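Local atomic coordinates of tartrate dehydrogenase/decarboxylase (Pseudomonas putida, PDB entry 3FLK), a protein that oxidises tartrate to oxaloglycolate with NAD, converts meso-tartrate to D-glycerate and oxidatively decarboxylates D-malate to pyruvate. Residues G92-L95 against K96-E100. The protein carries 1 engineered substitution. Sequence-based numbering, arbitrary orientation.
Sequences GSLL and KFRRE. With NAI (1,4-dihydronicotinamide adenine dinucleotide), chain F; OXL (oxalate ion), chain G.
L94 and R98 meet one helical turn apart: L94 swings CG away from its own N, beside the carbonyl carbon (chi1 176°), while R98 sets CG anti to its carbonyl carbon (chi1 -71°) and runs extended to NE. L94 CD2 lies over one face of the guanidinium, toward its rim, 3.7 Å from R98 NH2, and also touches the nicotinamide amide of NADH, 3.2 Å from N7N. L95 CD1 approaches the same guanidinium obliquely, 3.7 Å from R98 NH1. At the edge of the group, in its plane, oxalate O2 accepts bonds from both NH1 (3.1 Å) and NH2 (3.0 Å), a forked grip. N269 OD1 takes the NE hydrogen and E281 forms a salt bridge with NH2, which together would hold the guanidinium against rotation. R108 and R134, with K192 of the second subunit, also bind the oxalate; this arginine cluster round a carboxylate is consistent with the substrate site of isocitrate/isopropylmalate dehydrogenases. With an alanine in place of R98, oxalate O2 would probably lose both N-H donors and E281 this salt bridge, and a gap would open beside L94 CD2. Along the backbone, F97 N, R98 N and R99 N bond to the carbonyls of S93, L94 and L95, the helical i to i+4 pattern. S93 O also lies over one face of the F97 ring, 3.7 Å from CG. A water links G92 O to K96 NZ. Helix 94-100 has its N-terminal turn at the ligand pocket: L94 and F97 lean on strand 278-282, F97 and K96 meet helix 63-67, and L95 and R99 rest against helix 86-91.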
ATOM      1  N   GLY A  92     -16.667  -3.360 -16.616  1.00 16.03           N
ATOM      2  CA  GLY A  92     -17.399  -3.316 -17.874  1.00 16.03           C
ATOM      3  C   GLY A  92     -16.641  -2.679 -19.023  1.00 16.09           C
ATOM      4  O   GLY A  92     -17.126  -2.672 -20.157  1.00 16.19           O
ATOM      5  N   SER A  93     -15.451  -2.145 -18.742  1.00 16.01           N
ATOM      6  CA  SER A  93     -14.669  -1.452 -19.764  1.00 15.88           C
ATOM      7  C   SER A  93     -13.171  -1.783 -19.738  1.00 15.98           C
ATOM      8  O   SER A  93     -12.724  -2.677 -20.460  1.00 15.91           O
ATOM      9  CB  SER A  93     -14.909   0.064 -19.692  1.00 15.91           C
ATOM     10  OG  SER A  93     -14.504   0.589 -18.440  1.00 16.01           O
ATOM     11  N   LEU A  94     -12.404  -1.069 -18.913  1.00 15.91           N
ATOM     12  CA  LEU A  94     -10.940  -1.173 -18.916  1.00 16.09           C
ATOM     13  C   LEU A  94     -10.424  -2.575 -18.585  1.00 16.18           C
ATOM     14  O   LEU A  94      -9.485  -3.058 -19.220  1.00 15.88           O
ATOM     15  CB  LEU A  94     -10.311  -0.131 -17.979  1.00 16.07           C
ATOM     16  CG  LEU A  94      -8.788  -0.140 -17.771  1.00 16.04           C
ATOM     17  CD1 LEU A  94      -8.002   0.074 -19.069  1.00 16.50           C
ATOM     18  CD2 LEU A  94      -8.405   0.899 -16.744  1.00 16.12           C
ATOM     19  N   LEU A  95     -11.039  -3.222 -17.599  1.00 16.32           N
ATOM     20  CA  LEU A  95     -10.629  -4.572 -17.211  1.00 16.81           C
ATOM     21  C   LEU A  95     -10.902  -5.607 -18.305  1.00 16.88           C
ATOM     22  O   LEU A  95     -10.161  -6.582 -18.433  1.00 17.02           O
ATOM     23  CB  LEU A  95     -11.244  -4.971 -15.865  1.00 16.88           C
ATOM     24  CG  LEU A  95     -10.367  -4.810 -14.610  1.00 17.54           C
ATOM     25  CD1 LEU A  95      -9.446  -3.591 -14.634  1.00 18.01           C
ATOM     26  CD2 LEU A  95     -11.205  -4.801 -13.346  1.00 17.12           C
ATOM     27  N   LYS A  96     -11.945  -5.378 -19.105  1.00 16.84           N
ATOM     28  CA  LYS A  96     -12.197  -6.194 -20.296  1.00 16.92           C
ATOM     29  C   LYS A  96     -11.112  -6.007 -21.361  1.00 16.74           C
ATOM     30  O   LYS A  96     -10.679  -6.982 -21.976  1.00 16.76           O
ATOM     31  CB  LYS A  96     -13.587  -5.915 -20.879  1.00 16.77           C
ATOM     32  CG  LYS A  96     -14.722  -6.576 -20.108  1.00 17.15           C
ATOM     33  CD  LYS A  96     -16.060  -6.423 -20.826  1.00 17.54           C
ATOM     34  CE  LYS A  96     -17.160  -7.168 -20.085  1.00 19.24           C
ATOM     35  NZ  LYS A  96     -18.505  -6.939 -20.683  1.00 20.55           N
ATOM     36  N   PHE A  97     -10.680  -4.762 -21.577  1.00 16.55           N
ATOM     37  CA  PHE A  97      -9.550  -4.474 -22.465  1.00 16.44           C
ATOM     38  C   PHE A  97      -8.302  -5.234 -22.017  1.00 16.29           C
ATOM     39  O   PHE A  97      -7.669  -5.927 -22.810  1.00 16.39           O
ATOM     40  CB  PHE A  97      -9.207  -2.975 -22.496  1.00 16.59           C
ATOM     41  CG  PHE A  97     -10.264  -2.093 -23.114  1.00 16.94           C
ATOM     42  CD1 PHE A  97     -11.146  -2.578 -24.071  1.00 17.49           C
ATOM     43  CD2 PHE A  97     -10.340  -0.749 -22.759  1.00 17.69           C
ATOM     44  CE1 PHE A  97     -12.106  -1.744 -24.642  1.00 17.99           C
ATOM     45  CE2 PHE A  97     -11.293   0.092 -23.327  1.00 17.70           C
ATOM     46  CZ  PHE A  97     -12.175  -0.405 -24.272  1.00 17.57           C
ATOM     47  N   ARG A  98      -7.957  -5.090 -20.739  1.00 15.99           N
ATOM     48  CA  ARG A  98      -6.739  -5.679 -20.184  1.00 15.93           C
ATOM     49  C   ARG A  98      -6.725  -7.202 -20.281  1.00 16.24           C
ATOM     50  O   ARG A  98      -5.703  -7.797 -20.623  1.00 16.04           O
ATOM     51  CB  ARG A  98      -6.546  -5.244 -18.729  1.00 15.79           C
ATOM     52  CG  ARG A  98      -6.148  -3.784 -18.557  1.00 15.19           C
ATOM     53  CD  ARG A  98      -6.091  -3.407 -17.089  1.00 14.63           C
ATOM     54  NE  ARG A  98      -5.542  -2.070 -16.876  1.00 14.29           N
ATOM     55  CZ  ARG A  98      -5.592  -1.410 -15.720  1.00 14.85           C
ATOM     56  NH1 ARG A  98      -6.172  -1.959 -14.658  1.00 13.73           N
ATOM     57  NH2 ARG A  98      -5.066  -0.195 -15.624  1.00 14.23           N
ATOM     58  N   ARG A  99      -7.866  -7.822 -19.997  1.00 16.69           N
ATOM     59  CA  ARG A  99      -7.936  -9.283 -19.903  1.00 17.31           C
ATOM     60  C   ARG A  99      -8.198  -9.967 -21.240  1.00 17.54           C
ATOM     61  O   ARG A  99      -7.530 -10.947 -21.576  1.00 17.74           O
ATOM     62  CB  ARG A  99      -8.938  -9.705 -18.823  1.00 17.23           C
ATOM     63  CG  ARG A  99      -8.489  -9.228 -17.452  1.00 17.45           C
ATOM     64  CD  ARG A  99      -9.392  -9.636 -16.307  1.00 18.07           C
ATOM     65  NE  ARG A  99      -8.777  -9.214 -15.050  1.00 18.91           N
ATOM     66  CZ  ARG A  99      -8.997  -9.764 -13.859  1.00 19.45           C
ATOM     67  NH1 ARG A  99      -9.840 -10.779 -13.721  1.00 19.32           N
ATOM     68  NH2 ARG A  99      -8.360  -9.290 -12.799  1.00 19.86           N
ATOM     69  N   GLU A 100      -9.143  -9.438 -22.012  1.00 17.96           N
ATOM     70  CA  GLU A 100      -9.479 -10.042 -23.303  1.00 18.44           C
ATOM     71  C   GLU A 100      -8.451  -9.777 -24.405  1.00 18.12           C
ATOM     72  O   GLU A 100      -8.347 -10.558 -25.352  1.00 18.00           O
ATOM     73  CB  GLU A 100     -10.895  -9.664 -23.742  1.00 18.64           C
ATOM     74  CG  GLU A 100     -11.960 -10.423 -22.959  1.00 20.86           C
ATOM     75  CD  GLU A 100     -13.376 -10.028 -23.319  1.00 22.71           C
ATOM     76  OE1 GLU A 100     -13.697  -9.964 -24.526  1.00 24.04           O
ATOM     77  OE2 GLU A 100     -14.175  -9.803 -22.386  1.00 24.10           O
TER
HETATM   78  PA  NAI F 402      -8.183   9.568  -9.275  1.00 11.31           P
HETATM   79  O1A NAI F 402      -6.857   9.204  -9.827  1.00 10.82           O
HETATM   80  O2A NAI F 402      -9.164   9.866 -10.335  1.00 10.78           O
HETATM   81  O5B NAI F 402      -8.023  10.853  -8.334  1.00 11.90           O
HETATM   82  C5B NAI F 402      -7.305  10.827  -7.121  1.00 11.66           C
HETATM   83  C4B NAI F 402      -6.858  12.236  -6.746  1.00 11.70           C
HETATM   84  O4B NAI F 402      -5.804  12.646  -7.596  1.00 12.22           O
HETATM   85  C3B NAI F 402      -7.980  13.254  -6.894  1.00 12.08           C
HETATM   86  O3B NAI F 402      -7.912  14.152  -5.812  1.00 12.34           O
HETATM   87  C2B NAI F 402      -7.666  13.954  -8.201  1.00 12.19           C
HETATM   88  O2B NAI F 402      -8.073  15.303  -8.198  1.00 13.09           O
HETATM   89  C1B NAI F 402      -6.159  13.807  -8.329  1.00 11.45           C
HETATM   90  N9A NAI F 402      -5.752  13.675  -9.738  1.00 11.38           N
HETATM   91  C8A NAI F 402      -5.893  12.571 -10.540  1.00 11.31           C
HETATM   92  N7A NAI F 402      -5.391  12.866 -11.758  1.00 10.91           N
HETATM   93  C5A NAI F 402      -4.933  14.132 -11.749  1.00 11.04           C
HETATM   94  C6A NAI F 402      -4.330  14.922 -12.724  1.00 10.81           C
HETATM   95  N6A NAI F 402      -4.100  14.434 -13.940  1.00 10.24           N
HETATM   96  N1A NAI F 402      -3.963  16.215 -12.411  1.00 11.14           N
HETATM   97  C2A NAI F 402      -4.189  16.724 -11.150  1.00 11.20           C
HETATM   98  N3A NAI F 402      -4.783  15.927 -10.189  1.00 10.83           N
HETATM   99  C4A NAI F 402      -5.154  14.657 -10.484  1.00 10.60           C
HETATM  100  O3  NAI F 402      -8.643   8.341  -8.324  1.00 12.15           O
HETATM  101  PN  NAI F 402      -9.949   8.243  -7.381  1.00 12.74           P
HETATM  102  O1N NAI F 402     -10.380   9.582  -6.925  1.00 13.18           O
HETATM  103  O2N NAI F 402      -9.625   7.234  -6.347  1.00 12.90           O
HETATM  104  O5D NAI F 402     -11.059   7.620  -8.352  1.00 12.42           O
HETATM  105  C5D NAI F 402     -11.894   8.424  -9.161  1.00 12.90           C
HETATM  106  C4D NAI F 402     -12.573   7.566 -10.227  1.00 13.07           C
HETATM  107  O4D NAI F 402     -11.619   7.133 -11.179  1.00 12.93           O
HETATM  108  C3D NAI F 402     -13.224   6.306  -9.672  1.00 13.44           C
HETATM  109  O3D NAI F 402     -14.430   6.114 -10.370  1.00 12.91           O
HETATM  110  C2D NAI F 402     -12.247   5.195 -10.016  1.00 13.56           C
HETATM  111  O2D NAI F 402     -12.885   3.953 -10.193  1.00 13.91           O
HETATM  112  C1D NAI F 402     -11.646   5.720 -11.312  1.00 13.37           C
HETATM  113  N1N NAI F 402     -10.293   5.227 -11.638  1.00 13.49           N
HETATM  114  C2N NAI F 402     -10.090   4.751 -12.903  1.00 13.01           C
HETATM  115  C3N NAI F 402      -8.838   4.293 -13.296  1.00 13.82           C
HETATM  116  C7N NAI F 402      -8.582   4.035 -14.754  1.00 13.85           C
HETATM  117  O7N NAI F 402      -9.578   4.347 -15.702  1.00 14.18           O
HETATM  118  N7N NAI F 402      -7.415   3.511 -15.127  1.00 14.27           N
HETATM  119  C4N NAI F 402      -7.786   4.327 -12.381  1.00 13.81           C
HETATM  120  C5N NAI F 402      -7.996   4.818 -11.093  1.00 13.71           C
HETATM  121  C6N NAI F 402      -9.263   5.272 -10.728  1.00 13.50           C
HETATM  122  C1  OXL G 403      -6.529   1.233 -10.781  1.00 24.02           C
HETATM  123  C2  OXL G 403      -5.376   1.129 -11.679  1.00 23.97           C
HETATM  124  O1  OXL G 403      -6.458   2.008  -9.796  1.00 22.59           O
HETATM  125  O2  OXL G 403      -5.421   0.347 -12.655  1.00 23.95           O
HETATM  126  O3  OXL G 403      -7.548   0.542 -11.006  1.00 24.70           O
HETATM  127  O4  OXL G 403      -4.363   1.827 -11.439  1.00 23.69           O
HETATM  128  O   HOH W   1     -19.404  -3.874 -21.012  1.00 32.13           O